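Local structure of bifunctional enzyme cysn/cysc (Mycobacterium tuberculosis, 4BZP) at residues 20-25 / 81-86; 69-74 / 96-101; 107-112 / 169-174. The protein uses ATP to phosphorylate adenosine-5'-phosphosulfate at its 3' position through its APS kinase domain, a step in sulfate activation and sulfur assimilation. All coordinates share one frame; numbering follows the deposited sequence.

Interaction 1. Residues 20-25 / 81-86. With ADP (adenosine-5'-diphosphate), chain C.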
ATOM      1  N   SER A  20       9.273  19.433   0.928  1.00  5.41           N
ATOM      2  CA  SER A  20       9.042  20.516   1.909  1.00  5.97           C
ATOM      3  C   SER A  20       7.586  20.920   1.886  1.00  5.45           C
ATOM      4  O   SER A  20       6.969  21.082   2.935  1.00  5.84           O
ATOM      5  CB  SER A  20       9.860  21.736   1.575  1.00  6.56           C
ATOM      6  OG  SER A  20      11.262  21.516   1.601  1.00  8.20           O
ATOM      7  N   VAL A  21       7.001  21.100   0.701  1.00  5.24           N
ATOM      8  CA  VAL A  21       5.606  21.444   0.605  1.00  5.32           C
ATOM      9  C   VAL A  21       4.706  20.337   1.100  1.00  5.39           C
ATOM     10  O   VAL A  21       3.777  20.543   1.868  1.00  5.57           O
ATOM     11  CB  VAL A  21       5.214  21.914  -0.816  1.00  5.28           C
ATOM     12  CG1 VAL A  21       3.722  22.192  -0.898  1.00  5.52           C
ATOM     13  CG2 VAL A  21       6.007  23.164  -1.210  1.00  5.49           C
ATOM     14  N   ALA A  22       4.961  19.107   0.692  1.00  5.22           N
ATOM     15  CA  ALA A  22       4.144  17.977   1.099  1.00  5.76           C
ATOM     16  C   ALA A  22       4.093  17.853   2.607  1.00  6.14           C
ATOM     17  O   ALA A  22       3.029  17.649   3.164  1.00  6.67           O
ATOM     18  CB  ALA A  22       4.705  16.676   0.452  1.00  5.66           C
ATOM     19  N   MET A  23       5.254  17.943   3.248  1.00  6.59           N
ATOM     20  CA  MET A  23       5.339  17.777   4.704  0.50  7.11           C
ATOM     21  C   MET A  23       4.571  18.877   5.424  1.00  6.90           C
ATOM     22  O   MET A  23       3.953  18.605   6.437  1.00  6.79           O
ATOM     23  CB  MET A  23       6.795  17.727   5.174  0.50  8.61           C
ATOM     24  CG  MET A  23       7.553  16.510   4.641  0.50  9.69           C
ATOM     25  SD  MET A  23       6.979  14.985   5.387  0.50 12.88           S
ATOM     26  CE  MET A  23       7.559  15.013   7.074  0.50 12.34           C
ATOM     27  N   LEU A  24       4.645  20.111   4.922  1.00  6.23           N
ATOM     28  CA  LEU A  24       3.961  21.205   5.582  1.00  6.76           C
ATOM     29  C   LEU A  24       2.468  21.120   5.360  1.00  6.82           C
ATOM     30  O   LEU A  24       1.670  21.374   6.261  1.00  6.75           O
ATOM     31  CB  LEU A  24       4.511  22.556   5.146  1.00  6.48           C
ATOM     32  CG  LEU A  24       3.849  23.744   5.884  1.00  6.66           C
ATOM     33  CD1 LEU A  24       3.875  23.628   7.392  1.00  7.26           C
ATOM     34  CD2 LEU A  24       4.568  25.005   5.479  1.00  7.04           C
ATOM     35  N   VAL A  25       2.025  20.722   4.181  1.00  6.49           N
ATOM     36  CA  VAL A  25       0.611  20.464   3.962  1.00  6.37           C
ATOM     37  C   VAL A  25       0.127  19.366   4.900  1.00  7.00           C
ATOM     38  O   VAL A  25      -0.930  19.507   5.516  1.00  7.84           O
ATOM     39  CB  VAL A  25       0.305  20.075   2.495  1.00  6.23           C
ATOM     40  CG1 VAL A  25      -1.123  19.602   2.315  1.00  6.71           C
ATOM     41  CG2 VAL A  25       0.588  21.210   1.543  1.00  6.11           C
ATOM     42  N   LEU A  81      -0.108  12.659  -0.204  1.00  5.76           N
ATOM     43  CA  LEU A  81       0.828  13.635  -0.785  1.00  6.09           C
ATOM     44  C   LEU A  81       2.022  12.866  -1.267  1.00  5.76           C
ATOM     45  O   LEU A  81       2.682  12.173  -0.447  1.00  6.14           O
ATOM     46  CB  LEU A  81       1.228  14.632   0.277  1.00  7.01           C
ATOM     47  CG  LEU A  81       0.040  15.418   0.832  1.00  8.37           C
ATOM     48  CD1 LEU A  81       0.160  15.752   2.301  1.00  8.68           C
ATOM     49  CD2 LEU A  81      -0.145  16.699   0.034  1.00  9.21           C
ATOM     50  N   VAL A  82       2.321  12.913  -2.562  1.00  5.52           N
ATOM     51  CA  VAL A  82       3.385  12.077  -3.161  1.00  5.82           C
ATOM     52  C   VAL A  82       4.444  12.982  -3.739  1.00  6.16           C
ATOM     53  O   VAL A  82       4.274  13.554  -4.838  1.00  6.14           O
ATOM     54  CB  VAL A  82       2.815  11.194  -4.256  1.00  6.32           C
ATOM     55  CG1 VAL A  82       3.908  10.267  -4.802  1.00  6.95           C
ATOM     56  CG2 VAL A  82       1.640  10.398  -3.747  1.00  6.56           C
ATOM     57  N   PRO A  83       5.587  13.120  -3.027  1.00  6.08           N
ATOM     58  CA  PRO A  83       6.632  14.017  -3.507  1.00  6.56           C
ATOM     59  C   PRO A  83       7.714  13.387  -4.357  1.00  7.87           C
ATOM     60  O   PRO A  83       8.932  13.686  -4.128  1.00 10.30           O
ATOM     61  CB  PRO A  83       7.223  14.527  -2.212  1.00  6.87           C
ATOM     62  CG  PRO A  83       7.116  13.375  -1.284  1.00  6.98           C
ATOM     63  CD  PRO A  83       5.807  12.735  -1.618  1.00  6.82           C
ATOM     64  N   ALA A  84       7.325  12.764  -5.443  1.00  7.94           N
ATOM     65  CA  ALA A  84       8.282  12.107  -6.348  1.00  7.92           C
ATOM     66  C   ALA A  84       8.645  13.020  -7.497  1.00  7.52           C
ATOM     67  O   ALA A  84       7.868  13.892  -7.906  1.00  8.50           O
ATOM     68  CB  ALA A  84       7.714  10.797  -6.844  1.00 10.05           C
ATOM     69  N   ILE A  85       9.832  12.841  -8.030  1.00  6.74           N
ATOM     70  CA  ILE A  85      10.296  13.648  -9.135  1.00  6.31           C
ATOM     71  C   ILE A  85       9.355  13.475 -10.315  1.00  6.68           C
ATOM     72  O   ILE A  85       8.989  14.472 -10.968  1.00  6.09           O
ATOM     73  CB  ILE A  85      11.733  13.334  -9.520  1.00  6.18           C
ATOM     74  CG1 ILE A  85      12.672  13.828  -8.414  1.00  6.38           C
ATOM     75  CG2 ILE A  85      12.153  14.005 -10.856  1.00  6.43           C
ATOM     76  CD1 ILE A  85      14.089  13.391  -8.590  1.00  7.05           C
ATOM     77  N   SER A  86       9.025  12.200 -10.623  1.00  6.47           N
ATOM     78  CA  SER A  86       8.081  11.852 -11.691  0.50  6.81           C
ATOM     79  C   SER A  86       8.486  12.581 -12.985  1.00  6.64           C
ATOM     80  O   SER A  86       7.725  13.435 -13.465  1.00  6.56           O
ATOM     81  CB  SER A  86       6.653  12.266 -11.256  0.50  7.06           C
ATOM     82  OG  SER A  86       6.144  11.387 -10.266  0.50  7.71           O
TER
HETATM   83  PB  ADP C1191      12.445  18.050  -3.296  0.70  5.29           P
HETATM   84  O1B ADP C1191      13.748  17.276  -3.686  0.70  5.70           O
HETATM   85  O2B ADP C1191      11.644  18.481  -4.481  0.70  5.20           O
HETATM   86  O3B ADP C1191      11.691  17.346  -2.219  0.70  5.76           O
HETATM   87  PA  ADP C1191      13.039  19.950  -1.153  0.70  7.19           P
HETATM   88  O1A ADP C1191      13.980  19.105  -0.398  0.70  7.52           O
HETATM   89  O2A ADP C1191      11.645  20.079  -0.614  0.70  6.86           O
HETATM   90  O3A ADP C1191      12.982  19.430  -2.650  0.70  6.17           O
HETATM   91  O5' ADP C1191      13.570  21.453  -1.398  0.70  7.05           O
HETATM   92  C5' ADP C1191      14.953  21.703  -1.479  0.70  6.80           C
HETATM   93  C4' ADP C1191      15.267  22.745  -0.399  0.70  6.68           C
HETATM   94  O4' ADP C1191      14.908  24.016  -0.908  0.70  6.81           O
HETATM   95  C3' ADP C1191      14.617  22.593   0.984  0.70  6.92           C
HETATM   96  O3' ADP C1191      15.602  22.214   1.916  0.70  7.19           O
HETATM   97  C2' ADP C1191      14.220  23.980   1.340  0.70  7.57           C
HETATM   98  O2' ADP C1191      15.136  24.432   2.377  0.70  9.63           O
HETATM   99  C1' ADP C1191      14.396  24.833   0.124  0.70  7.29           C
HETATM  100  N9  ADP C1191      13.104  25.340  -0.367  0.70  7.54           N
HETATM  101  C8  ADP C1191      12.162  24.573  -0.993  0.70  7.76           C
HETATM  102  N7  ADP C1191      11.074  25.279  -1.346  0.70  7.86           N
HETATM  103  C5  ADP C1191      11.358  26.564  -0.951  0.70  7.41           C
HETATM  104  C6  ADP C1191      10.597  27.786  -1.014  0.70  7.36           C
HETATM  105  N6  ADP C1191       9.379  27.847  -1.589  0.70  7.63           N
HETATM  106  N1  ADP C1191      11.221  28.862  -0.471  0.70  7.07           N
HETATM  107  C2  ADP C1191      12.425  28.798   0.088  0.70  7.49           C
HETATM  108  N3  ADP C1191      13.192  27.686   0.221  0.70  7.28           N
HETATM  109  C4  ADP C1191      12.632  26.556  -0.261  0.70  7.36           C

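Interaction 2. Residues 69-74 / 96-101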
ATOM      1  N   VAL A  69      -0.593   2.437  -4.279  1.00  7.50           N
ATOM      2  CA  VAL A  69      -0.599   2.624  -2.835  1.00  7.81           C
ATOM      3  C   VAL A  69      -1.339   3.898  -2.509  1.00  7.50           C
ATOM      4  O   VAL A  69      -2.140   3.939  -1.582  1.00  7.54           O
ATOM      5  CB  VAL A  69       0.793   2.569  -2.227  1.00  8.79           C
ATOM      6  CG1 VAL A  69       0.742   2.892  -0.752  1.00  9.13           C
ATOM      7  CG2 VAL A  69       1.436   1.227  -2.545  1.00  8.58           C
ATOM      8  N   ALA A  70      -1.102   4.953  -3.286  1.00  7.08           N
ATOM      9  CA  ALA A  70      -1.848   6.181  -3.051  1.00  7.12           C
ATOM     10  C   ALA A  70      -3.341   5.986  -3.209  1.00  8.18           C
ATOM     11  O   ALA A  70      -4.112   6.540  -2.400  1.00  7.61           O
ATOM     12  CB  ALA A  70      -1.367   7.248  -3.992  1.00  6.98           C
ATOM     13  N   THR A  71      -3.781   5.245  -4.213  1.00  8.78           N
ATOM     14  CA  THR A  71      -5.246   5.062  -4.400  0.50  9.79           C
ATOM     15  C   THR A  71      -5.787   4.272  -3.273  1.00 10.22           C
ATOM     16  O   THR A  71      -6.913   4.556  -2.801  1.00 11.14           O
ATOM     17  CB  THR A  71      -5.713   4.403  -5.720  0.50 10.01           C
ATOM     18  OG1 THR A  71      -5.254   3.044  -5.752  0.50  9.76           O
ATOM     19  CG2 THR A  71      -5.283   5.208  -6.918  0.50 10.34           C
ATOM     20  N   LEU A  72      -5.048   3.300  -2.775  1.00 10.43           N
ATOM     21  CA  LEU A  72      -5.483   2.504  -1.612  0.50 11.13           C
ATOM     22  C   LEU A  72      -5.639   3.372  -0.367  1.00 11.59           C
ATOM     23  O   LEU A  72      -6.678   3.317   0.331  1.00 13.16           O
ATOM     24  CB  LEU A  72      -4.514   1.339  -1.398  0.50 11.70           C
ATOM     25  CG  LEU A  72      -4.647   0.508  -0.126  0.50 11.83           C
ATOM     26  CD1 LEU A  72      -6.006  -0.098  -0.185  0.50 12.67           C
ATOM     27  CD2 LEU A  72      -3.561  -0.552  -0.003  0.50 12.05           C
ATOM     28  N   LEU A  73      -4.641   4.205  -0.088  1.00  9.76           N
ATOM     29  CA  LEU A  73      -4.714   5.062   1.084  1.00  9.87           C
ATOM     30  C   LEU A  73      -5.854   6.053   0.928  1.00  8.87           C
ATOM     31  O   LEU A  73      -6.521   6.391   1.900  1.00  9.11           O
ATOM     32  CB  LEU A  73      -3.414   5.786   1.317  1.00  9.76           C
ATOM     33  CG  LEU A  73      -2.224   4.938   1.770  1.00 11.30           C
ATOM     34  CD1 LEU A  73      -0.922   5.737   1.682  1.00 11.82           C
ATOM     35  CD2 LEU A  73      -2.467   4.414   3.199  1.00 15.72           C
ATOM     36  N   ALA A  74      -6.043   6.591  -0.258  1.00  8.56           N
ATOM     37  CA  ALA A  74      -7.159   7.511  -0.493  1.00  9.85           C
ATOM     38  C   ALA A  74      -8.479   6.848  -0.296  1.00 12.68           C
ATOM     39  O   ALA A  74      -9.400   7.415   0.294  1.00 12.98           O
ATOM     40  CB  ALA A  74      -7.048   8.095  -1.889  1.00  9.83           C
ATOM     41  N   ARG A  96      -2.266   9.269 -12.964  1.00  6.68           N
ATOM     42  CA  ARG A  96      -3.574   9.912 -12.977  1.00  7.14           C
ATOM     43  C   ARG A  96      -4.634   8.858 -13.355  1.00  7.30           C
ATOM     44  O   ARG A  96      -5.675   8.796 -12.714  1.00  7.86           O
ATOM     45  CB  ARG A  96      -3.588  11.067 -13.918  1.00  7.43           C
ATOM     46  CG  ARG A  96      -4.967  11.689 -13.975  1.00  7.65           C
ATOM     47  CD  ARG A  96      -5.007  12.828 -14.955  1.00  8.31           C
ATOM     48  NE  ARG A  96      -4.273  14.020 -14.498  1.00  8.36           N
ATOM     49  CZ  ARG A  96      -4.770  14.977 -13.740  1.00  8.63           C
ATOM     50  NH1 ARG A  96      -5.973  14.885 -13.166  1.00  9.73           N
ATOM     51  NH2 ARG A  96      -4.003  16.031 -13.431  1.00  8.18           N
ATOM     52  N   LYS A  97      -4.339   8.054 -14.366  1.00  7.16           N
ATOM     53  CA  LYS A  97      -5.336   7.077 -14.858  1.00  8.43           C
ATOM     54  C   LYS A  97      -5.621   6.047 -13.764  1.00  7.99           C
ATOM     55  O   LYS A  97      -6.778   5.628 -13.578  1.00  8.48           O
ATOM     56  CB  LYS A  97      -4.823   6.406 -16.120  1.00  9.87           C
ATOM     57  CG  LYS A  97      -5.751   5.301 -16.580  1.00 14.05           C
ATOM     58  CD  LYS A  97      -5.272   4.799 -17.915  1.00 17.95           C
ATOM     59  CE  LYS A  97      -6.018   3.518 -18.277  1.00 22.32           C
ATOM     60  NZ  LYS A  97      -7.461   3.821 -18.313  1.00 25.28           N
ATOM     61  N   VAL A  98      -4.652   5.589 -12.997  1.00  7.68           N
ATOM     62  CA  VAL A  98      -4.899   4.697 -11.896  1.00  7.18           C
ATOM     63  C   VAL A  98      -5.931   5.323 -10.957  1.00  7.27           C
ATOM     64  O   VAL A  98      -6.831   4.637 -10.434  1.00  7.38           O
ATOM     65  CB  VAL A  98      -3.579   4.308 -11.164  1.00  7.75           C
ATOM     66  CG1 VAL A  98      -3.840   3.652  -9.838  1.00  8.45           C
ATOM     67  CG2 VAL A  98      -2.737   3.373 -12.040  1.00  8.20           C
ATOM     68  N   HIS A  99      -5.751   6.585 -10.642  1.00  7.25           N
ATOM     69  CA  HIS A  99      -6.683   7.279  -9.737  1.00  7.31           C
ATOM     70  C   HIS A  99      -8.047   7.433 -10.376  1.00  8.05           C
ATOM     71  O   HIS A  99      -9.058   7.100  -9.717  1.00  8.18           O
ATOM     72  CB  HIS A  99      -6.103   8.628  -9.344  1.00  7.64           C
ATOM     73  CG  HIS A  99      -5.040   8.513  -8.305  1.00  8.23           C
ATOM     74  ND1 HIS A  99      -3.781   8.019  -8.582  1.00  7.74           N
ATOM     75  CD2 HIS A  99      -5.066   8.747  -6.980  1.00  8.43           C
ATOM     76  CE1 HIS A  99      -3.072   7.995  -7.464  1.00  8.54           C
ATOM     77  NE2 HIS A  99      -3.837   8.412  -6.473  1.00  8.51           N
ATOM     78  N   ALA A 100      -8.099   7.847 -11.620  1.00  8.46           N
ATOM     79  CA  ALA A 100      -9.401   8.053 -12.264  1.00  8.25           C
ATOM     80  C   ALA A 100     -10.148   6.728 -12.360  1.00  8.39           C
ATOM     81  O   ALA A 100     -11.381   6.718 -12.162  1.00  8.97           O
ATOM     82  CB  ALA A 100      -9.196   8.678 -13.631  1.00  8.38           C
ATOM     83  N   ASP A 101      -9.455   5.660 -12.691  1.00  8.52           N
ATOM     84  CA  ASP A 101     -10.110   4.338 -12.784  1.00  9.26           C
ATOM     85  C   ASP A 101     -10.709   3.933 -11.439  1.00 10.18           C
ATOM     86  O   ASP A 101     -11.753   3.216 -11.408  1.00 11.11           O
ATOM     87  CB  ASP A 101      -9.137   3.253 -13.235  1.00  9.99           C
ATOM     88  CG  ASP A 101      -8.713   3.329 -14.689  1.00 11.55           C
ATOM     89  OD1 ASP A 101      -9.339   4.013 -15.493  1.00 12.55           O
ATOM     90  OD2 ASP A 101      -7.717   2.634 -14.996  1.00 14.32           O
TER

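Interaction 3. Residues 107-112 / 169-174. With EDO (1,2-ethanediol), chain F.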
ATOM      1  N   PHE A 107      -4.483  15.378  -8.279  1.00  6.85           N
ATOM      2  CA  PHE A 107      -3.972  16.692  -8.652  1.00  7.20           C
ATOM      3  C   PHE A 107      -2.499  16.587  -8.962  1.00  6.76           C
ATOM      4  O   PHE A 107      -1.727  16.122  -8.144  1.00  7.19           O
ATOM      5  CB  PHE A 107      -4.207  17.683  -7.530  1.00  7.89           C
ATOM      6  CG  PHE A 107      -5.621  17.787  -7.089  1.00  9.26           C
ATOM      7  CD1 PHE A 107      -6.470  18.657  -7.702  1.00 10.61           C
ATOM      8  CD2 PHE A 107      -6.088  16.985  -6.050  1.00  9.62           C
ATOM      9  CE1 PHE A 107      -7.797  18.759  -7.280  1.00 12.17           C
ATOM     10  CE2 PHE A 107      -7.409  17.068  -5.642  1.00 11.02           C
ATOM     11  CZ  PHE A 107      -8.247  17.956  -6.261  1.00 11.77           C
ATOM     12  N   GLU A 108      -2.104  17.066 -10.131  1.00  5.65           N
ATOM     13  CA  GLU A 108      -0.709  17.148 -10.582  0.50  6.15           C
ATOM     14  C   GLU A 108      -0.205  18.526 -10.168  1.00  6.07           C
ATOM     15  O   GLU A 108      -0.685  19.551 -10.704  1.00  6.23           O
ATOM     16  CB  GLU A 108      -0.529  16.909 -12.115  0.50  6.49           C
ATOM     17  CG  GLU A 108       0.961  16.952 -12.551  0.50  6.84           C
ATOM     18  CD  GLU A 108       1.237  17.071 -14.039  0.50  6.90           C
ATOM     19  OE1 GLU A 108       0.691  17.990 -14.606  0.50  9.05           O
ATOM     20  OE2 GLU A 108       1.998  16.279 -14.646  0.50  7.24           O
ATOM     21  N   VAL A 109       0.746  18.577  -9.270  1.00  5.77           N
ATOM     22  CA  VAL A 109       1.299  19.820  -8.748  1.00  5.56           C
ATOM     23  C   VAL A 109       2.740  19.919  -9.168  1.00  5.18           C
ATOM     24  O   VAL A 109       3.587  19.073  -8.828  1.00  5.29           O
ATOM     25  CB  VAL A 109       1.158  19.911  -7.250  1.00  5.91           C
ATOM     26  CG1 VAL A 109       1.843  21.176  -6.756  1.00  6.15           C
ATOM     27  CG2 VAL A 109      -0.316  19.882  -6.850  1.00  6.55           C
ATOM     28  N   PHE A 110       3.077  20.912 -10.000  1.00  5.13           N
ATOM     29  CA  PHE A 110       4.412  21.115 -10.527  1.00  5.76           C
ATOM     30  C   PHE A 110       5.203  22.119  -9.708  1.00  5.63           C
ATOM     31  O   PHE A 110       4.811  23.294  -9.644  1.00  5.69           O
ATOM     32  CB  PHE A 110       4.269  21.587 -11.963  1.00  5.58           C
ATOM     33  CG  PHE A 110       5.560  21.877 -12.698  1.00  5.63           C
ATOM     34  CD1 PHE A 110       6.758  21.288 -12.386  1.00  5.46           C
ATOM     35  CD2 PHE A 110       5.522  22.754 -13.793  1.00  5.93           C
ATOM     36  CE1 PHE A 110       7.894  21.610 -13.087  1.00  5.74           C
ATOM     37  CE2 PHE A 110       6.671  23.031 -14.543  1.00  6.11           C
ATOM     38  CZ  PHE A 110       7.852  22.451 -14.172  1.00  5.89           C
ATOM     39  N   CYS A 111       6.275  21.658  -9.054  1.00  6.05           N
ATOM     40  CA  CYS A 111       7.193  22.527  -8.344  1.00  6.41           C
ATOM     41  C   CYS A 111       8.160  23.038  -9.365  1.00  6.57           C
ATOM     42  O   CYS A 111       9.214  22.422  -9.639  1.00  6.95           O
ATOM     43  CB  CYS A 111       7.895  21.740  -7.228  1.00  6.82           C
ATOM     44  SG  CYS A 111       6.729  21.239  -5.920  1.00  9.13           S
ATOM     45  N   ASP A 112       7.816  24.162  -9.957  1.00  6.73           N
ATOM     46  CA  ASP A 112       8.563  24.780 -11.078  1.00  7.14           C
ATOM     47  C   ASP A 112       9.639  25.712 -10.587  1.00  8.35           C
ATOM     48  O   ASP A 112       9.505  26.944 -10.601  1.00  8.93           O
ATOM     49  CB  ASP A 112       7.643  25.496 -12.036  1.00  8.03           C
ATOM     50  CG  ASP A 112       8.350  25.949 -13.335  1.00  8.46           C
ATOM     51  OD1 ASP A 112       9.517  25.575 -13.554  1.00 11.42           O
ATOM     52  OD2 ASP A 112       7.631  26.617 -14.129  1.00 11.81           O
ATOM     53  N   ILE A 169      -3.601  23.516  -0.329  1.00  8.94           N
ATOM     54  CA  ILE A 169      -4.846  23.332   0.433  1.00  9.50           C
ATOM     55  C   ILE A 169      -5.997  24.057  -0.258  1.00 10.17           C
ATOM     56  O   ILE A 169      -7.073  23.486  -0.396  1.00 10.30           O
ATOM     57  CB  ILE A 169      -4.596  23.779   1.862  1.00 10.67           C
ATOM     58  CG1 ILE A 169      -3.680  22.766   2.538  1.00 11.73           C
ATOM     59  CG2 ILE A 169      -5.915  23.901   2.630  1.00 12.14           C
ATOM     60  CD1 ILE A 169      -3.190  23.172   3.879  1.00 13.12           C
ATOM     61  N   ASP A 170      -5.740  25.234  -0.805  1.00 10.18           N
ATOM     62  CA  ASP A 170      -6.794  25.992  -1.531  1.00 11.41           C
ATOM     63  C   ASP A 170      -7.267  25.156  -2.724  1.00 11.47           C
ATOM     64  O   ASP A 170      -8.466  25.061  -3.036  1.00 12.45           O
ATOM     65  CB  ASP A 170      -6.311  27.366  -2.002  1.00 12.55           C
ATOM     66  CG  ASP A 170      -6.100  28.398  -0.845  1.00 13.95           C
ATOM     67  OD1 ASP A 170      -6.549  28.125   0.254  1.00 16.28           O
ATOM     68  OD2 ASP A 170      -5.420  29.384  -1.132  1.00 20.94           O
ATOM     69  N   LEU A 171      -6.333  24.515  -3.419  1.00  9.99           N
ATOM     70  CA  LEU A 171      -6.691  23.671  -4.578  1.00  9.92           C
ATOM     71  C   LEU A 171      -7.606  22.553  -4.153  1.00 11.15           C
ATOM     72  O   LEU A 171      -8.614  22.250  -4.838  1.00 12.60           O
ATOM     73  CB  LEU A 171      -5.419  23.090  -5.208  1.00 10.56           C
ATOM     74  CG  LEU A 171      -5.586  22.126  -6.414  1.00 11.04           C
ATOM     75  CD1 LEU A 171      -6.222  22.783  -7.633  1.00 12.58           C
ATOM     76  CD2 LEU A 171      -4.234  21.487  -6.732  1.00 11.88           C
ATOM     77  N   LEU A 172      -7.269  21.928  -3.031  1.00 11.40           N
ATOM     78  CA  LEU A 172      -8.030  20.797  -2.489  1.00 12.65           C
ATOM     79  C   LEU A 172      -9.405  21.198  -2.125  1.00 15.17           C
ATOM     80  O   LEU A 172     -10.341  20.398  -2.263  1.00 15.95           O
ATOM     81  CB  LEU A 172      -7.347  20.182  -1.266  1.00 12.74           C
ATOM     82  CG  LEU A 172      -6.046  19.496  -1.595  1.00 12.45           C
ATOM     83  CD1 LEU A 172      -5.278  19.098  -0.335  1.00 12.05           C
ATOM     84  CD2 LEU A 172      -6.257  18.285  -2.501  1.00 13.02           C
ATOM     85  N   GLU A 173      -9.536  22.436  -1.674  1.00 16.07           N
ATOM     86  CA  GLU A 173     -10.829  22.895  -1.184  1.00 19.26           C
ATOM     87  C   GLU A 173     -11.669  23.554  -2.264  1.00 20.10           C
ATOM     88  O   GLU A 173     -12.826  23.885  -2.007  1.00 23.09           O
ATOM     89  CB  GLU A 173     -10.581  23.832  -0.032  1.00 19.85           C
ATOM     90  CG  GLU A 173     -10.006  23.157   1.186  1.00 23.63           C
ATOM     91  CD  GLU A 173      -9.772  24.177   2.268  1.00 30.39           C
ATOM     92  OE1 GLU A 173      -9.762  25.380   1.896  1.00 38.34           O
ATOM     93  OE2 GLU A 173      -9.569  23.793   3.441  1.00 33.95           O
ATOM     94  N   SER A 174     -11.121  23.734  -3.463  1.00 21.09           N
ATOM     95  CA  SER A 174     -11.781  24.434  -4.580  1.00 22.10           C
ATOM     96  C   SER A 174     -12.857  23.571  -5.243  1.00 24.55           C
ATOM     97  O   SER A 174     -12.934  22.344  -5.093  1.00 24.64           O
ATOM     98  CB  SER A 174     -10.755  24.914  -5.626  1.00 22.68           C
ATOM     99  OG  SER A 174     -10.185  23.855  -6.407  1.00 22.71           O
ATOM    100  OXT SER A 174     -13.684  24.160  -5.964  1.00 27.79           O
TER
HETATM  101  C1  EDO F1194      12.425  23.099 -13.825  1.00 25.06           C
HETATM  102  O1  EDO F1194      11.487  23.516 -12.860  1.00 25.06           O
HETATM  103  C2  EDO F1194      11.716  21.974 -14.511  1.00 23.95           C
HETATM  104  O2  EDO F1194      11.557  22.415 -15.828  1.00 20.55           O

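Interaction 1. Residues 20-25 / 81-86
Ala-22, in the second turn of helix 18-31, is where the helix runs closest to strand 79-82, its CA lying 5.8 Å from the CA of Leu-81, and no hydrogen bond joins the two segments. The side chains that meet are all apolar. Ala-22 presents its one methyl to Leu-81 of the strand and to Pro-83 just beyond it: CB meets Leu-81 CB at 4.0 Å and Pro-83 CB at 4.2 Å. Leu-81 then reaches along the helix. With CG set beside its own backbone N (chi1 -61°), it brings CD1 to 3.5 Å from the carbonyl O of Ala-22, while CD2 lies 3.8 Å from Val-25 CG1, one helical turn further on. Val-8 and Phe-10 of the central strand 6-11 and Val-38 of the edge strand pack around the same residues, leaving this patch fully buried.

At the other end of the helical segment, Ser-20 faces away from the strand and holds the nucleotide. Its backbone N and its OG both donate to O2A of the ADP alpha-phosphate, at 2.9 Å and 2.7 Å, so one oxygen is gripped by two bonds from a single residue. Lys-18, whose NZ also binds ADP, touches Pro-83. This is the P-loop kinase arrangement: the helix after the Walker A loop lies on a parallel sheet and turns its N-terminal end to the phosphates.

Interaction 2. Residues 69-74 / 96-101
Thr-71, in one of its two conformers, sets its methyl squarely over the imidazole of His-99: CG2 stands 3.4 Å from the ring centroid and only 2° off the ring normal, a well-centred CH-pi contact. All five ring atoms are therefore at nearly equal distance from that one carbon. Ala-70, the preceding residue, comes at the ring from another direction, its CB lying near the ring plane at the edge, 3.7 Å from NE2. The ring is thus met over a face and at its rim by neighbouring residues of one helix.

In that conformer Thr-71 OG1 lies between the backbone N and the carbonyl carbon (chi1 66°), bonded to His-68 O, and CG2 is left facing helix 89-101. There CG2 also touches Val-98 CG1, at 3.6 Å. The imidazole in turn is held at both nitrogens, ND1 on the O of Ala-95 and NE2 on Thr-7 OG1, which fixes its rotation and ties it to the central strand 6-11; Phe-106 meets it with its ring plane inclined.

The axes of segments 69-74 and 96-101 come within 9.7 Å, crossing at -32°, and on helix 56-75 Leu-72 and Leu-73 pack against the second subunit. Two roughly parallel helices, joined through strand 79-82 and layered on one side of a parallel sheet, are characteristic of the three-layer alpha/beta P-loop fold.

Interaction 3. Residues 107-112 / 169-174
Two consecutive leucines of the C-terminal helix lean on Phe-107 from the same side of its ring plane, obliquely, one by CD1 and the other by CE2. Leu-171 CD2 meets CD1 of Phe-107 at 3.7 Å, while Leu-172 CD2 lies 3.6 Å from Phe-107 CE2. The two leucines get there differently. Leu-171 extends with CG anti to its backbone N (chi1 178°) and sets out toward the strand; Leu-172 leaves the helix at an angle to the strand, and CG beside its backbone N (chi1 -68°) brings its end near. Val-109, two residues along the strand and on the same side, adds a looser touch from its CG2 to Leu-171 CD2, at 4.2 Å.

Here the last helix of the alpha/beta fold, 161-173, lies almost antiparallel to strand 106-111 of the parallel sheet, with 158° between the short segments and 10.9 Å between their axes. Leu-171 also reaches Leu-153 on the outermost strand, and Leu-172 reaches Val-8 on the central one, so the helix spans three strands.

Ser-174, the C-terminal residue, folds back, its OG donating to Leu-171 O at 2.7 Å and its N reaching the same oxygen from the same face of the carbonyl plane. At the far end of the strand, Asp-112 forms salt bridges with Arg-147 and Arg-154.

The three contacts are arranged around one five-stranded parallel sheet. Interactions 1 and 3 share a face of it, with centres about 11 Å apart, and touch where Val-25 CG1 packs on Ile-169 CG1, so helices 18-31 and 161-173 lie side by side there. Interaction 2 joins the helices of the opposite face, its centre about 16 Å from each of the others; Arg-96 NH2 nevertheless reaches Glu-108 CB. Along the chain, interactions 1 and 2 alternate, strand 79-82 falling between helices 56-75 and 89-101, and interaction 3 follows. Interaction 1 carries Ser-20 of the ADP pocket, whereas helix 56-75 of interaction 2 also meets the second subunit.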